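Local atomic coordinates of D-lactate dehydrogenase (Fermentative) (Pseudomonas aeruginosa, PDB entry 6ABJ), a protein that catalyses the NAD-dependent interconversion of pyruvate and D-lactate, as a tetrameric enzyme of the D-isomer specific 2-hydroxyacid dehydrogenase family. Residues 162-168 with 184-190; 207-212 with 235-240; 219-223 with 247-253. All coordinates share one frame; numbering follows the deposited sequence.

Contact 1 (162-168 with 184-190); sequences RVGVIGT and CELLAYD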
loop_
_atom_site.group_PDB
_atom_site.type_symbol
_atom_site.label_atom_id
_atom_site.label_comp_id
_atom_site.label_asym_id
_atom_site.label_seq_id
_atom_site.Cartn_x
_atom_site.Cartn_y
_atom_site.Cartn_z
ATOM N N ARG B 162 14.263 9.881 -27.637
ATOM C CA ARG B 162 14.292 11.338 -27.767
ATOM C C ARG B 162 13.726 11.968 -26.525
ATOM O O ARG B 162 12.593 11.653 -26.140
ATOM C CB ARG B 162 13.447 11.757 -28.983
ATOM C CG ARG B 162 14.148 11.323 -30.260
ATOM C CD ARG B 162 13.260 11.244 -31.474
ATOM N NE ARG B 162 14.111 10.667 -32.514
ATOM C CZ ARG B 162 13.648 10.129 -33.633
ATOM N NH1 ARG B 162 12.340 10.100 -33.861
ATOM N NH2 ARG B 162 14.501 9.682 -34.558
ATOM N N VAL B 163 14.491 12.858 -25.917
ATOM C CA VAL B 163 14.136 13.507 -24.710
ATOM C C VAL B 163 14.089 14.999 -25.026
ATOM O O VAL B 163 15.085 15.569 -25.438
ATOM C CB VAL B 163 15.172 13.224 -23.648
ATOM C CG1 VAL B 163 14.897 14.037 -22.395
ATOM C CG2 VAL B 163 15.205 11.739 -23.277
ATOM N N GLY B 164 12.932 15.602 -24.827
ATOM C CA GLY B 164 12.728 17.004 -25.138
ATOM C C GLY B 164 12.703 17.845 -23.888
ATOM O O GLY B 164 11.854 17.681 -22.992
ATOM N N VAL B 165 13.633 18.797 -23.851
ATOM C CA VAL B 165 13.809 19.688 -22.736
ATOM C C VAL B 165 13.251 21.037 -23.072
ATOM O O VAL B 165 13.771 21.736 -23.999
ATOM C CB VAL B 165 15.283 19.825 -22.433
ATOM C CG1 VAL B 165 15.481 20.660 -21.170
ATOM C CG2 VAL B 165 15.915 18.455 -22.318
ATOM N N ILE B 166 12.203 21.412 -22.365
ATOM C CA ILE B 166 11.584 22.676 -22.572
ATOM C C ILE B 166 12.104 23.642 -21.496
ATOM O O ILE B 166 11.717 23.581 -20.324
ATOM C CB ILE B 166 10.062 22.543 -22.539
ATOM C CG1 ILE B 166 9.638 21.671 -23.730
ATOM C CG2 ILE B 166 9.349 23.908 -22.661
ATOM C CD1 ILE B 166 8.180 21.356 -23.696
ATOM N N GLY B 167 13.003 24.533 -21.937
ATOM C CA GLY B 167 13.643 25.499 -21.006
ATOM C C GLY B 167 15.019 25.017 -20.677
ATOM O O GLY B 167 15.196 23.996 -20.003
ATOM N N THR B 168 16.020 25.730 -21.172
ATOM C CA THR B 168 17.392 25.289 -21.035
ATOM C C THR B 168 18.234 26.232 -20.185
ATOM O O THR B 168 19.439 26.332 -20.389
ATOM C CB THR B 168 18.063 25.009 -22.390
ATOM O OG1 THR B 168 18.004 26.178 -23.257
ATOM C CG2 THR B 168 17.368 23.832 -23.072
ATOM N N CYS B 184 20.594 9.192 -24.603
ATOM C CA CYS B 184 19.373 9.683 -25.197
ATOM C C CYS B 184 19.768 10.690 -26.283
ATOM O O CYS B 184 20.831 11.307 -26.226
ATOM C CB CYS B 184 18.533 10.365 -24.147
ATOM S SG CYS B 184 18.033 9.264 -22.805
ATOM N N GLU B 185 18.851 10.879 -27.209
ATOM C CA GLU B 185 18.972 11.909 -28.215
ATOM C C GLU B 185 18.242 13.113 -27.652
ATOM O O GLU B 185 16.995 13.075 -27.494
ATOM C CB GLU B 185 18.303 11.427 -29.495
ATOM C CG GLU B 185 18.391 12.433 -30.633
ATOM C CD GLU B 185 17.699 12.010 -31.904
ATOM O OE1 GLU B 185 17.269 10.862 -32.101
ATOM O OE2 GLU B 185 17.566 12.919 -32.716
ATOM N N LEU B 186 18.982 14.196 -27.397
ATOM C CA LEU B 186 18.429 15.386 -26.765
ATOM C C LEU B 186 17.851 16.455 -27.720
ATOM O O LEU B 186 18.579 16.932 -28.608
ATOM C CB LEU B 186 19.471 16.079 -25.953
ATOM C CG LEU B 186 19.520 15.659 -24.484
ATOM C CD1 LEU B 186 18.306 16.120 -23.723
ATOM C CD2 LEU B 186 19.654 14.164 -24.384
ATOM N N LEU B 187 16.590 16.838 -27.488
ATOM C CA LEU B 187 15.879 17.898 -28.208
ATOM C C LEU B 187 15.577 18.987 -27.222
ATOM O O LEU B 187 15.367 18.759 -26.032
ATOM C CB LEU B 187 14.592 17.408 -28.846
ATOM C CG LEU B 187 14.693 16.117 -29.641
ATOM C CD1 LEU B 187 13.353 15.773 -30.194
ATOM C CD2 LEU B 187 15.711 16.180 -30.741
ATOM N N ALA B 188 15.616 20.212 -27.690
ATOM C CA ALA B 188 15.455 21.332 -26.802
ATOM C C ALA B 188 14.689 22.483 -27.412
ATOM O O ALA B 188 14.795 22.777 -28.590
ATOM C CB ALA B 188 16.826 21.814 -26.399
ATOM N N TYR B 189 13.952 23.163 -26.570
ATOM C CA TYR B 189 13.292 24.373 -26.943
ATOM C C TYR B 189 13.593 25.425 -25.888
ATOM O O TYR B 189 13.403 25.221 -24.677
ATOM C CB TYR B 189 11.769 24.220 -27.062
ATOM C CG TYR B 189 11.130 25.572 -27.227
ATOM C CD1 TYR B 189 11.186 26.254 -28.439
ATOM C CD2 TYR B 189 10.559 26.214 -26.127
ATOM C CE1 TYR B 189 10.684 27.570 -28.569
ATOM C CE2 TYR B 189 10.055 27.502 -26.240
ATOM C CZ TYR B 189 10.094 28.161 -27.439
ATOM O OH TYR B 189 9.579 29.431 -27.473
ATOM N N ASP B 190 14.075 26.586 -26.335
ATOM C CA ASP B 190 14.202 27.739 -25.419
ATOM C C ASP B 190 14.143 28.999 -26.284
ATOM O O ASP B 190 14.724 29.005 -27.376
ATOM C CB ASP B 190 15.491 27.705 -24.604
ATOM C CG ASP B 190 15.484 28.677 -23.434
ATOM O OD1 ASP B 190 15.737 29.904 -23.647
ATOM O OD2 ASP B 190 15.273 28.231 -22.283
#
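Val163 uses both of its backbone polar atoms on the neighbouring strand: its N donates to Glu185 O at 3.0 Å, and its O accepts from Leu187 N at 2.8 Å. Val165 in turn bonds Leu187 and Tyr189, so each valine grips the residues before and after its register partner, as parallel strands do. The side chain of Val163 has CG1 anti to the backbone N (chi1 173°), which puts CG2 beside that N, where it meets Cys184 CB at 3.7 Å. On that face Val165 CG2 also reaches Leu186 CD1, and Phe175 of helix 170-181 covers both valines. The strand, helix, strand order makes this the first beta-alpha-beta unit of the Rossmann NAD-binding domain. On the other face, at the N-terminal end of the pair, Arg162 and Glu185 run alongside each other in a salt bridge. The NE-H of Arg162 points almost straight at Glu185 OE1, at 3.2 Å and 176°; the oxygen lies in the guanidinium plane but is approached from above its own carboxylate, the two planes standing 89° apart. Behind this pair Leu187 CD1 rests 4.2 Å from Arg162 CB. At the C-terminal end, Asp190, an NADH-binding residue, receives Thr168 N on OD2 at 2.8 Å, while its OD1 takes Tyr192 N and Thr168 OG1 bonds Tyr204 OH.

Contact 2 (207-212 with 235-240); sequences LDALLA and RLATMK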
loop_
_atom_site.group_PDB
_atom_site.type_symbol
_atom_site.label_atom_id
_atom_site.label_comp_id
_atom_site.label_asym_id
_atom_site.label_seq_id
_atom_site.Cartn_x
_atom_site.Cartn_y
_atom_site.Cartn_z
ATOM N N LEU B 207 8.983 24.408 -30.580
ATOM C CA LEU B 207 8.266 23.767 -29.494
ATOM C C LEU B 207 7.390 22.646 -30.085
ATOM O O LEU B 207 7.326 21.553 -29.495
ATOM C CB LEU B 207 7.406 24.760 -28.736
ATOM C CG LEU B 207 6.487 24.301 -27.647
ATOM C CD1 LEU B 207 7.228 23.482 -26.588
ATOM C CD2 LEU B 207 5.752 25.455 -27.008
ATOM N N ASP B 208 6.678 22.954 -31.145
ATOM C CA ASP B 208 5.693 22.012 -31.654
ATOM C C ASP B 208 6.340 20.742 -32.218
ATOM O O ASP B 208 5.857 19.656 -31.965
ATOM C CB ASP B 208 4.748 22.684 -32.626
ATOM C CG ASP B 208 3.683 23.522 -31.927
ATOM O OD1 ASP B 208 3.354 23.322 -30.725
ATOM O OD2 ASP B 208 3.117 24.373 -32.587
ATOM N N ALA B 209 7.525 20.905 -32.786
ATOM C CA ALA B 209 8.267 19.794 -33.294
ATOM C C ALA B 209 8.895 18.978 -32.155
ATOM O O ALA B 209 8.860 17.743 -32.189
ATOM C CB ALA B 209 9.322 20.296 -34.213
ATOM N N LEU B 210 9.385 19.663 -31.114
ATOM C CA LEU B 210 9.808 18.974 -29.902
ATOM C C LEU B 210 8.708 18.074 -29.346
ATOM O O LEU B 210 8.955 16.896 -29.023
ATOM C CB LEU B 210 10.276 19.957 -28.847
ATOM C CG LEU B 210 10.848 19.348 -27.573
ATOM C CD1 LEU B 210 11.882 20.341 -26.987
ATOM C CD2 LEU B 210 9.754 19.109 -26.593
ATOM N N LEU B 211 7.503 18.594 -29.250
ATOM C CA LEU B 211 6.410 17.877 -28.667
ATOM C C LEU B 211 6.051 16.664 -29.551
ATOM O O LEU B 211 5.821 15.518 -29.052
ATOM C CB LEU B 211 5.264 18.805 -28.437
ATOM C CG LEU B 211 5.404 19.837 -27.284
ATOM C CD1 LEU B 211 4.234 20.802 -27.284
ATOM C CD2 LEU B 211 5.513 19.223 -25.937
ATOM N N ALA B 212 6.011 16.871 -30.842
ATOM C CA ALA B 212 5.666 15.721 -31.734
ATOM C C ALA B 212 6.787 14.632 -31.784
ATOM O O ALA B 212 6.480 13.475 -31.965
ATOM C CB ALA B 212 5.401 16.235 -33.113
ATOM N N ARG B 235 -1.490 21.387 -26.710
ATOM C CA ARG B 235 -0.125 20.917 -26.617
ATOM C C ARG B 235 -0.100 19.402 -26.322
ATOM O O ARG B 235 0.726 18.683 -26.882
ATOM C CB ARG B 235 0.641 21.675 -25.534
ATOM C CG ARG B 235 1.448 22.832 -26.084
ATOM C CD ARG B 235 0.527 23.856 -26.719
ATOM N NE ARG B 235 1.006 25.210 -26.480
ATOM C CZ ARG B 235 1.840 25.860 -27.285
ATOM N NH1 ARG B 235 2.287 25.282 -28.394
ATOM N NH2 ARG B 235 2.226 27.090 -26.979
ATOM N N LEU B 236 -0.990 18.911 -25.452
ATOM C CA LEU B 236 -1.045 17.447 -25.181
ATOM C C LEU B 236 -1.355 16.673 -26.435
ATOM O O LEU B 236 -0.811 15.570 -26.660
ATOM C CB LEU B 236 -2.077 17.057 -24.106
ATOM C CG LEU B 236 -1.687 17.489 -22.736
ATOM C CD1 LEU B 236 -2.870 17.403 -21.827
ATOM C CD2 LEU B 236 -0.491 16.658 -22.230
ATOM N N ALA B 237 -2.300 17.174 -27.237
ATOM C CA ALA B 237 -2.623 16.466 -28.464
ATOM C C ALA B 237 -1.501 16.555 -29.539
ATOM O O ALA B 237 -1.462 15.757 -30.445
ATOM C CB ALA B 237 -3.955 16.982 -29.021
ATOM N N THR B 238 -0.549 17.487 -29.398
ATOM C CA THR B 238 0.649 17.599 -30.302
ATOM C C THR B 238 1.666 16.443 -29.973
ATOM O O THR B 238 2.310 15.827 -30.860
ATOM C CB THR B 238 1.268 19.027 -30.103
ATOM O OG1 THR B 238 0.237 20.035 -30.289
ATOM C CG2 THR B 238 2.457 19.313 -31.014
ATOM N N MET B 239 1.708 16.078 -28.695
ATOM C CA MET B 239 2.706 15.070 -28.248
ATOM C C MET B 239 2.590 13.729 -28.963
ATOM O O MET B 239 1.579 13.392 -29.473
ATOM C CB MET B 239 2.625 14.892 -26.759
ATOM C CG MET B 239 3.079 16.128 -26.052
ATOM S SD MET B 239 3.015 16.195 -24.306
ATOM C CE MET B 239 3.971 14.711 -23.920
ATOM N N LYS B 240 3.664 12.948 -28.951
ATOM C CA LYS B 240 3.705 11.577 -29.462
ATOM C C LYS B 240 2.842 10.640 -28.589
ATOM O O LYS B 240 2.936 10.669 -27.357
ATOM C CB LYS B 240 5.143 11.088 -29.445
ATOM C CG LYS B 240 5.432 9.694 -29.952
ATOM C CD LYS B 240 6.936 9.589 -30.110
ATOM C CE LYS B 240 7.391 8.414 -30.944
ATOM N NZ LYS B 240 8.876 8.339 -30.781
HETATM O O HOH W 1 1.160 22.859 -29.735
HETATM O O HOH W 2 5.722 13.687 -27.142
#
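Arg235 bends at chi2 (62°) and chi3 (143°), swinging its guanidinium across to Leu207 and Asp208, while Leu207, with CG anti to its backbone N (chi1 175°), sets CD2 over one face of that group. Both belong to helices of the Rossmann domain: the contact joins helix 207-213 to the C-terminal end of helix 233-238. Arg235 NH1 forms a salt bridge of 3.2 Å with Asp208 OD1, which lies at the guanidinium edge. Water 1 sits at the same edge; it accepts from NH1 and donates to Asp208 OD1 and to Thr238 OG1, which is also hydrogen-bonded to Gln234 O. Two acceptors at NH1, with Leu207 CD2 over a face, probably limit how the guanidinium can turn. Leu211 carries the apolar part. Its CD1 meets Arg235 CG at 3.7 Å, its CB faces Thr238 CG2, and CD2 lies 3.9 Å from Met239 CG. Met239 is where the chain leaves helical geometry, and its CA lies 3.2 Å from Leu211 O in a CA-H...O contact. That carbonyl also has a weak direct bond from Lys240 N, and water 2 bridges the same two atoms, 2.6 Å from Leu211 O and 2.8 Å from Lys240 N.

Contact 3 (219-223 with 247-253); sequences LHCPL and NTGRGAL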
loop_
_atom_site.group_PDB
_atom_site.type_symbol
_atom_site.label_atom_id
_atom_site.label_comp_id
_atom_site.label_asym_id
_atom_site.label_seq_id
_atom_site.Cartn_x
_atom_site.Cartn_y
_atom_site.Cartn_z
ATOM N N LEU B 219 9.583 19.654 -18.390
ATOM C CA LEU B 219 9.423 21.094 -18.299
ATOM C C LEU B 219 10.417 21.705 -17.307
ATOM O O LEU B 219 10.471 21.330 -16.119
ATOM C CB LEU B 219 8.010 21.446 -17.887
ATOM C CG LEU B 219 6.925 20.817 -18.710
ATOM C CD1 LEU B 219 5.517 21.041 -18.176
ATOM C CD2 LEU B 219 6.977 21.372 -20.119
ATOM N N HIS B 220 11.181 22.676 -17.807
ATOM C CA HIS B 220 12.065 23.448 -16.963
ATOM C C HIS B 220 12.091 24.950 -17.295
ATOM O O HIS B 220 13.057 25.617 -16.970
ATOM C CB HIS B 220 13.462 22.909 -17.098
ATOM C CG HIS B 220 13.554 21.454 -16.787
ATOM N ND1 HIS B 220 13.711 20.963 -15.503
ATOM C CD2 HIS B 220 13.480 20.382 -17.604
ATOM C CE1 HIS B 220 13.742 19.648 -15.554
ATOM N NE2 HIS B 220 13.624 19.279 -16.821
ATOM N N CYS B 221 11.040 25.469 -17.904
ATOM C CA CYS B 221 11.007 26.885 -18.220
ATOM C C CYS B 221 10.356 27.657 -17.066
ATOM O O CYS B 221 9.473 27.109 -16.363
ATOM C CB CYS B 221 10.247 27.103 -19.509
ATOM S SG CYS B 221 8.600 26.309 -19.471
ATOM N N PRO B 222 10.770 28.943 -16.869
ATOM C CA PRO B 222 10.083 29.827 -15.942
ATOM C C PRO B 222 8.612 29.984 -16.246
ATOM O O PRO B 222 8.161 29.906 -17.424
ATOM C CB PRO B 222 10.824 31.192 -16.140
ATOM C CG PRO B 222 12.217 30.775 -16.524
ATOM C CD PRO B 222 11.962 29.597 -17.459
ATOM N N LEU B 223 7.829 30.195 -15.189
ATOM C CA LEU B 223 6.414 30.498 -15.372
ATOM C C LEU B 223 6.222 32.012 -15.649
ATOM O O LEU B 223 6.657 32.829 -14.856
ATOM C CB LEU B 223 5.579 30.084 -14.132
ATOM C CG LEU B 223 4.120 30.574 -14.120
ATOM C CD1 LEU B 223 3.304 29.929 -15.217
ATOM C CD2 LEU B 223 3.458 30.360 -12.746
ATOM N N ASN B 247 6.822 17.214 -15.077
ATOM C CA ASN B 247 6.806 18.610 -14.660
ATOM C C ASN B 247 7.366 18.737 -13.268
ATOM O O ASN B 247 6.692 18.464 -12.245
ATOM C CB ASN B 247 5.414 19.211 -14.703
ATOM C CG ASN B 247 5.455 20.725 -14.433
ATOM O OD1 ASN B 247 6.539 21.327 -14.460
ATOM N ND2 ASN B 247 4.325 21.294 -14.135
ATOM N N THR B 248 8.643 19.098 -13.215
ATOM C CA THR B 248 9.246 19.599 -11.958
ATOM C C THR B 248 9.387 21.140 -11.932
ATOM O O THR B 248 10.044 21.632 -11.052
ATOM C CB THR B 248 10.601 18.948 -11.713
ATOM O OG1 THR B 248 11.496 19.276 -12.805
ATOM C CG2 THR B 248 10.466 17.388 -11.635
ATOM N N GLY B 249 8.831 21.859 -12.890
ATOM C CA GLY B 249 9.045 23.336 -13.032
ATOM C C GLY B 249 8.110 24.173 -12.141
ATOM O O GLY B 249 8.446 24.485 -11.051
ATOM N N ARG B 250 6.912 24.424 -12.569
ATOM C CA ARG B 250 5.900 25.085 -11.726
ATOM C C ARG B 250 4.572 24.541 -12.126
ATOM O O ARG B 250 4.354 24.228 -13.270
ATOM C CB ARG B 250 5.856 26.641 -11.976
ATOM C CG ARG B 250 7.082 27.419 -11.503
ATOM C CD ARG B 250 7.175 27.645 -9.987
ATOM N NE ARG B 250 5.914 28.177 -9.486
ATOM C CZ ARG B 250 5.438 29.408 -9.748
ATOM N NH1 ARG B 250 6.111 30.280 -10.503
ATOM N NH2 ARG B 250 4.258 29.773 -9.249
ATOM N N GLY B 251 3.664 24.441 -11.168
ATOM C CA GLY B 251 2.362 23.822 -11.391
ATOM C C GLY B 251 1.606 24.385 -12.537
ATOM O O GLY B 251 1.037 23.652 -13.364
ATOM N N ALA B 252 1.663 25.708 -12.659
ATOM C CA ALA B 252 0.822 26.386 -13.646
ATOM C C ALA B 252 1.334 26.225 -15.072
ATOM O O ALA B 252 0.720 26.745 -15.991
ATOM C CB ALA B 252 0.655 27.898 -13.276
ATOM N N LEU B 253 2.480 25.566 -15.273
ATOM C CA LEU B 253 2.967 25.272 -16.662
ATOM C C LEU B 253 2.043 24.344 -17.385
ATOM O O LEU B 253 2.046 24.242 -18.610
ATOM C CB LEU B 253 4.391 24.706 -16.648
ATOM C CG LEU B 253 5.511 25.605 -16.168
ATOM C CD1 LEU B 253 6.858 24.903 -16.155
ATOM C CD2 LEU B 253 5.650 26.906 -16.992
HETATM O O HOH W 3 10.571 18.765 -15.268
HETATM O O HOH W 4 12.817 21.991 -13.122
#
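The two backbones run side by side as they leave neighbouring strands, His220 CA lying 5.0 Å from Gly249 CA, and then part slightly, Leu223 CA being 6.4 Å from Leu253 CA. No direct hydrogen bond spans them. Their apolar centre is Leu253, whose two methyls reach into the bend of residues 219-223: CD1 approaches Cys221 O at 3.4 Å and also Leu219 CB, while CD2 lies beside Cys221 SG. The backbone of Gly249 passes close to Leu219 O and to Leu253 CD1. Leu223 reaches across from the other end, CG anti to its backbone N (chi1 170°); its CD2 sits over one face of the Arg250 guanidinium, 3.5 Å from NH1, and also touches Ala252 CB. Within residues 247-253, Asn247 bridges the turn with both ends of its amide. Its OD1 accepts from Gly249 N at 2.8 Å, an Asx turn, and its ND2 donates to Arg250 O along a nearly straight 174° bond, meeting that carbonyl on the face opposite to the one used by Leu253 N. Polar links between the segments pass through water. Water 3, against one face of the His220 ring, donates to Leu219 O at 2.7 Å and accepts from Thr248 N at 2.8 Å; water 4 joins His220 ND1, 2.7 Å away, to Thr248 OG1. These loops follow strands 216-219 and 243-247 at the C-terminal edge of the Rossmann sheet, where dinucleotides bind. Thr248 is an NADH-binding residue, and Ile171 and Asp274, which also bind NADH, lie near His220 and Thr248 respectively. Leucine packing thus joins the loops directly, whereas their polar links depend on waters 3 and 4, which could be kept or displaced when the cofactor binds.

In the fold
From the N terminus, contact 1 comes first: strands 162-166 and 185-189 close the loop that holds helix 170-181, and it is complete before the others begin. Contact 2 opens at helix 207-213 and ends after helix 233-238; contact 3 opens inside that span, after strand 216-219, and closes beyond it, after strand 243-247, so these two cross along the chain. Contact 1 touches both. Leu207 and Leu210 pack on Tyr189 and Ile166, and a backbone hydrogen bond joins Ile166 O and His220 N. Contacts 2 and 3 themselves stay about 6 Å apart at their nearest atoms. Together they tie strands, flanking helices and cofactor-side loops into the one NAD-binding domain.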